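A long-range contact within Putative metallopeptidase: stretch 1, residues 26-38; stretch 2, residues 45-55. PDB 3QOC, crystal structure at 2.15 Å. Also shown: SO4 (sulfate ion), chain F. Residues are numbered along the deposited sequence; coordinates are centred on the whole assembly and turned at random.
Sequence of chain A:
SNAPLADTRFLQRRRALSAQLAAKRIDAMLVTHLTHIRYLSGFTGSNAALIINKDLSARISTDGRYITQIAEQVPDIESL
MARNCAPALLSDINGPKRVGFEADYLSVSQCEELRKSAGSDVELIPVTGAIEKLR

Stretch 1 26-38: IDAMLVTHLTHIR
Stretch 2 (45-55) GSNAALIINKD

Strand 28-31 and strand 49-53 lie side by side as an antiparallel pair, their N-to-C directions 163° apart and their axes approaching to 4.5 Å. The strand residues are extended, phi running from -163° (Ala28) to -93° (Asn53) and psi from 114° (Leu30) to 158° (Asn53). Val31 faces Leu50 (CA to CA 5.1 Å) and Met29 faces Ile52 (CA to CA 5.2 Å) as hydrogen-bonded pairs; the non-hydrogen-bonded pairs draw closer, Leu30 with Ile51 at 4.4 Å and Ala28 with Asn53 at 4.1 Å, again CA to CA.

Each hydrogen-bonded pair closes a small ring. Met29 N donates to Ile52 O and Ile52 N to Met29 O, both at 2.8 Å and 162°. Val31 N reaches Leu50 O at 2.7 Å and 174°, while the return bond from Leu50 N to Val31 O is longer, 3.1 Å, and more bent, 137°. Beyond the strands, Lys54 N donates to Asp27 O at 3.0 Å. Ile52 O and Met29 O also receive CA-H...O contacts, from Ala28 CA at 3.3 Å and Ile51 CA at 3.2 Å. A water lies 3.0 Å from Thr32 O and 2.7 Å from Ala48 O and can donate to either, supplying the proton neither acceptor can offer the other.

After Thr32 (-115/-20), His33 (-74/127) is the N-cap and a helix begins at Leu34, residues 34-38 lying near -65/-40, with Ile37 N bonded to His33 O at 3.0 Å and Arg38 N to Leu34 O at 2.9 Å. The second strand is approached through Gly45 (-76/-175), Ser46 (-110/3), Asn47 (-149/122) and Ala48 (-167/163).

Side chains alternate between the sheet faces. Ala28, Leu30, Ile51 and Asn53 share one. Ile51 (chi1 t, chi2 110°) places CD1 4.2 Å from Ala28 CB, a small methyl, and 4.4 Å from Leu30 CB. Leu30 (t, p) brings CD1 to 4.3 Å from Ala49 CB. Asn53 (chi1 m, chi2 -54°) sets OD1 3.5 Å from Ala28 CB; OD1 is hydrogen-bonded elsewhere in the structure.

The other face carries Met29, Val31, Leu50 and Ile52 (m, m). Val31 (t), beta-branched and suited to extended backbone, meets Leu50 (t, p) CB to CB at 4.1 Å; selenomethionine Met29 (t, p, chi3 126°) leads its end away. Ile37 (m, t) sets CG1 4.0 Å from Leu50 CB, so apolar Leu50 is packed by strand and helix. Ala48 offers just a methyl, its CB 4.1 Å from Ile37 CD1 and 4.2 Å from Leu34 CD1. Leu34 (chi1 -94°, chi2 m) also sets CD1 3.5 Å from Gly45 O.

Arg38 (t, m, m) turns its end away, binding a sulfate, NH1 to O4 at 2.7 Å.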

# COMPACT_ATOMS: atom_id res chain seq x y z
N ILE A 26 -13.89 1.90 -2.02
CA ILE A 26 -12.61 2.13 -2.70
C ILE A 26 -12.16 0.86 -3.44
O ILE A 26 -12.61 -0.22 -3.12
CB ILE A 26 -11.49 2.55 -1.71
CG1 ILE A 26 -11.49 1.67 -0.46
CG2 ILE A 26 -11.69 4.03 -1.25
CD1 ILE A 26 -10.32 2.05 0.60
N ASP A 27 -11.26 1.02 -4.40
CA ASP A 27 -10.70 -0.05 -5.20
C ASP A 27 -9.35 -0.55 -4.71
O ASP A 27 -8.89 -1.58 -5.15
CB ASP A 27 -10.49 0.46 -6.61
CG ASP A 27 -11.81 0.82 -7.30
OD1 ASP A 27 -12.70 -0.05 -7.32
OD2 ASP A 27 -11.99 1.95 -7.80
N ALA A 28 -8.68 0.23 -3.90
CA ALA A 28 -7.37 -0.06 -3.41
C ALA A 28 -7.08 0.82 -2.21
O ALA A 28 -7.68 1.91 -2.04
CB ALA A 28 -6.39 0.22 -4.44
N MSE A 29 -6.18 0.34 -1.38
CA MSE A 29 -5.78 1.05 -0.22
C MSE A 29 -4.27 1.25 -0.30
O MSE A 29 -3.48 0.33 -0.53
CB MSE A 29 -6.19 0.26 1.00
CG MSE A 29 -5.84 0.90 2.29
SE MSE A 29 -7.08 2.49 2.70
CE MSE A 29 -7.72 1.85 4.59
N LEU A 30 -3.86 2.50 -0.09
CA LEU A 30 -2.47 2.88 0.00
C LEU A 30 -2.12 3.02 1.49
O LEU A 30 -2.63 3.89 2.19
CB LEU A 30 -2.29 4.23 -0.66
CG LEU A 30 -0.89 4.89 -0.53
CD1 LEU A 30 0.19 3.99 -1.09
CD2 LEU A 30 -0.83 6.18 -1.27
N VAL A 31 -1.25 2.16 1.97
CA VAL A 31 -0.87 2.16 3.36
C VAL A 31 0.49 2.84 3.50
O VAL A 31 1.44 2.45 2.84
CB VAL A 31 -0.74 0.70 3.81
CG1 VAL A 31 -0.43 0.63 5.34
CG2 VAL A 31 -2.04 -0.06 3.45
N THR A 32 0.56 3.89 4.27
CA THR A 32 1.78 4.59 4.45
C THR A 32 2.30 4.54 5.90
O THR A 32 3.50 4.77 6.15
CB THR A 32 1.61 6.09 3.98
OG1 THR A 32 0.45 6.68 4.61
CG2 THR A 32 1.49 6.21 2.41
N HIS A 33 1.46 4.25 6.86
CA HIS A 33 1.95 4.16 8.26
C HIS A 33 2.76 2.86 8.46
O HIS A 33 2.31 1.76 8.12
CB HIS A 33 0.76 4.20 9.21
CG HIS A 33 1.14 4.19 10.68
ND1 HIS A 33 1.68 5.29 11.33
CD2 HIS A 33 1.02 3.23 11.62
CE1 HIS A 33 1.88 5.01 12.61
NE2 HIS A 33 1.49 3.76 12.82
N LEU A 34 3.98 2.98 8.97
CA LEU A 34 4.92 1.88 8.91
C LEU A 34 4.48 0.65 9.69
O LEU A 34 4.74 -0.47 9.25
CB LEU A 34 6.36 2.30 9.34
CG LEU A 34 7.32 2.73 8.16
CD1 LEU A 34 7.58 1.68 7.25
CD2 LEU A 34 6.89 3.85 7.27
N THR A 35 3.91 0.82 10.89
CA THR A 35 3.54 -0.35 11.69
C THR A 35 2.41 -1.09 10.97
O THR A 35 2.32 -2.31 11.02
CB THR A 35 3.09 0.04 13.11
OG1 THR A 35 1.87 0.77 13.07
CG2 THR A 35 4.19 0.93 13.78
N HIS A 36 1.58 -0.35 10.24
CA HIS A 36 0.54 -0.96 9.38
C HIS A 36 1.16 -1.74 8.26
O HIS A 36 0.78 -2.91 8.03
CB HIS A 36 -0.48 0.04 8.87
CG HIS A 36 -1.28 0.68 9.97
ND1 HIS A 36 -2.06 1.80 9.77
CD2 HIS A 36 -1.39 0.38 11.29
CE1 HIS A 36 -2.58 2.17 10.92
NE2 HIS A 36 -2.20 1.32 11.86
N ILE A 37 2.20 -1.21 7.63
CA ILE A 37 2.86 -1.94 6.51
C ILE A 37 3.50 -3.24 7.05
O ILE A 37 3.48 -4.33 6.42
CB ILE A 37 3.87 -1.05 5.83
CG1 ILE A 37 3.17 0.10 5.06
CG2 ILE A 37 4.79 -1.86 5.02
CD1 ILE A 37 4.06 1.27 4.71
N ARG A 38 4.07 -3.14 8.24
CA ARG A 38 4.73 -4.29 8.87
C ARG A 38 3.72 -5.39 9.19
O ARG A 38 3.96 -6.57 8.95
CB ARG A 38 5.47 -3.86 10.14
CG ARG A 38 6.66 -4.73 10.48
CD ARG A 38 6.24 -5.99 11.22
NE ARG A 38 5.11 -5.75 12.11
CZ ARG A 38 4.35 -6.71 12.63
NH1 ARG A 38 4.60 -7.98 12.35
NH2 ARG A 38 3.34 -6.40 13.43
N GLY A 45 11.56 -2.49 7.83
CA GLY A 45 12.39 -1.29 7.66
C GLY A 45 11.63 -0.00 7.96
O GLY A 45 10.47 -0.03 8.37
N SER A 46 12.27 1.13 7.73
CA SER A 46 11.81 2.41 8.23
C SER A 46 11.28 3.30 7.11
O SER A 46 10.90 4.44 7.37
CB SER A 46 12.99 3.11 8.91
OG SER A 46 14.08 3.23 7.98
N ASN A 47 11.24 2.81 5.88
CA ASN A 47 10.66 3.59 4.79
C ASN A 47 10.04 2.62 3.78
O ASN A 47 10.72 1.70 3.33
CB ASN A 47 11.75 4.46 4.13
CG ASN A 47 11.25 5.22 2.89
OD1 ASN A 47 10.18 5.83 2.92
ND2 ASN A 47 12.02 5.21 1.85
N ALA A 48 8.74 2.77 3.54
CA ALA A 48 7.96 1.92 2.65
C ALA A 48 6.63 2.57 2.36
O ALA A 48 6.16 3.44 3.13
CB ALA A 48 7.75 0.47 3.24
N ALA A 49 6.01 2.07 1.30
CA ALA A 49 4.55 2.31 1.03
C ALA A 49 4.03 1.06 0.41
O ALA A 49 4.81 0.28 -0.13
CB ALA A 49 4.34 3.51 0.11
N LEU A 50 2.74 0.82 0.53
CA LEU A 50 2.14 -0.50 0.24
C LEU A 50 0.73 -0.28 -0.32
O LEU A 50 -0.04 0.45 0.27
CB LEU A 50 2.00 -1.37 1.50
CG LEU A 50 1.23 -2.70 1.36
CD1 LEU A 50 1.95 -3.59 0.36
CD2 LEU A 50 1.07 -3.50 2.67
N ILE A 51 0.44 -0.85 -1.48
CA ILE A 51 -0.88 -0.70 -2.08
C ILE A 51 -1.51 -2.07 -2.05
O ILE A 51 -0.91 -3.01 -2.50
CB ILE A 51 -0.77 -0.19 -3.48
CG1 ILE A 51 -2.20 0.06 -4.03
CG2 ILE A 51 -0.04 -1.14 -4.35
CD1 ILE A 51 -2.47 1.63 -4.18
N ILE A 52 -2.70 -2.18 -1.45
CA ILE A 52 -3.50 -3.41 -1.46
C ILE A 52 -4.79 -3.21 -2.31
O ILE A 52 -5.58 -2.36 -1.97
CB ILE A 52 -3.99 -3.80 -0.02
CG1 ILE A 52 -2.84 -4.00 1.00
CG2 ILE A 52 -4.83 -5.11 -0.08
CD1 ILE A 52 -1.83 -4.87 0.46
N ASN A 53 -4.98 -4.00 -3.37
CA ASN A 53 -6.09 -3.85 -4.29
C ASN A 53 -7.31 -4.75 -3.88
O ASN A 53 -7.13 -5.78 -3.19
CB ASN A 53 -5.66 -4.27 -5.69
CG ASN A 53 -4.54 -3.41 -6.25
OD1 ASN A 53 -4.66 -2.18 -6.29
ND2 ASN A 53 -3.43 -4.04 -6.64
N LYS A 54 -8.51 -4.41 -4.33
CA LYS A 54 -9.70 -5.26 -4.15
C LYS A 54 -9.50 -6.70 -4.66
O LYS A 54 -9.88 -7.63 -3.97
CB LYS A 54 -10.92 -4.65 -4.85
N ASP A 55 -8.87 -6.90 -5.82
CA ASP A 55 -8.68 -8.25 -6.36
C ASP A 55 -7.60 -9.05 -5.60
O ASP A 55 -7.12 -10.03 -6.10
CB ASP A 55 -8.29 -8.19 -7.87
CG ASP A 55 -6.84 -7.71 -8.09
OD1 ASP A 55 -6.15 -7.33 -7.09
OD2 ASP A 55 -6.37 -7.71 -9.25
S SO4 F . 3.21 -10.33 14.25
O1 SO4 F . 2.08 -11.17 14.53
O2 SO4 F . 2.69 -9.11 14.77
O3 SO4 F . 4.39 -10.80 14.96
O4 SO4 F . 3.54 -10.44 12.84
O HOH W 1 5.04 5.82 3.85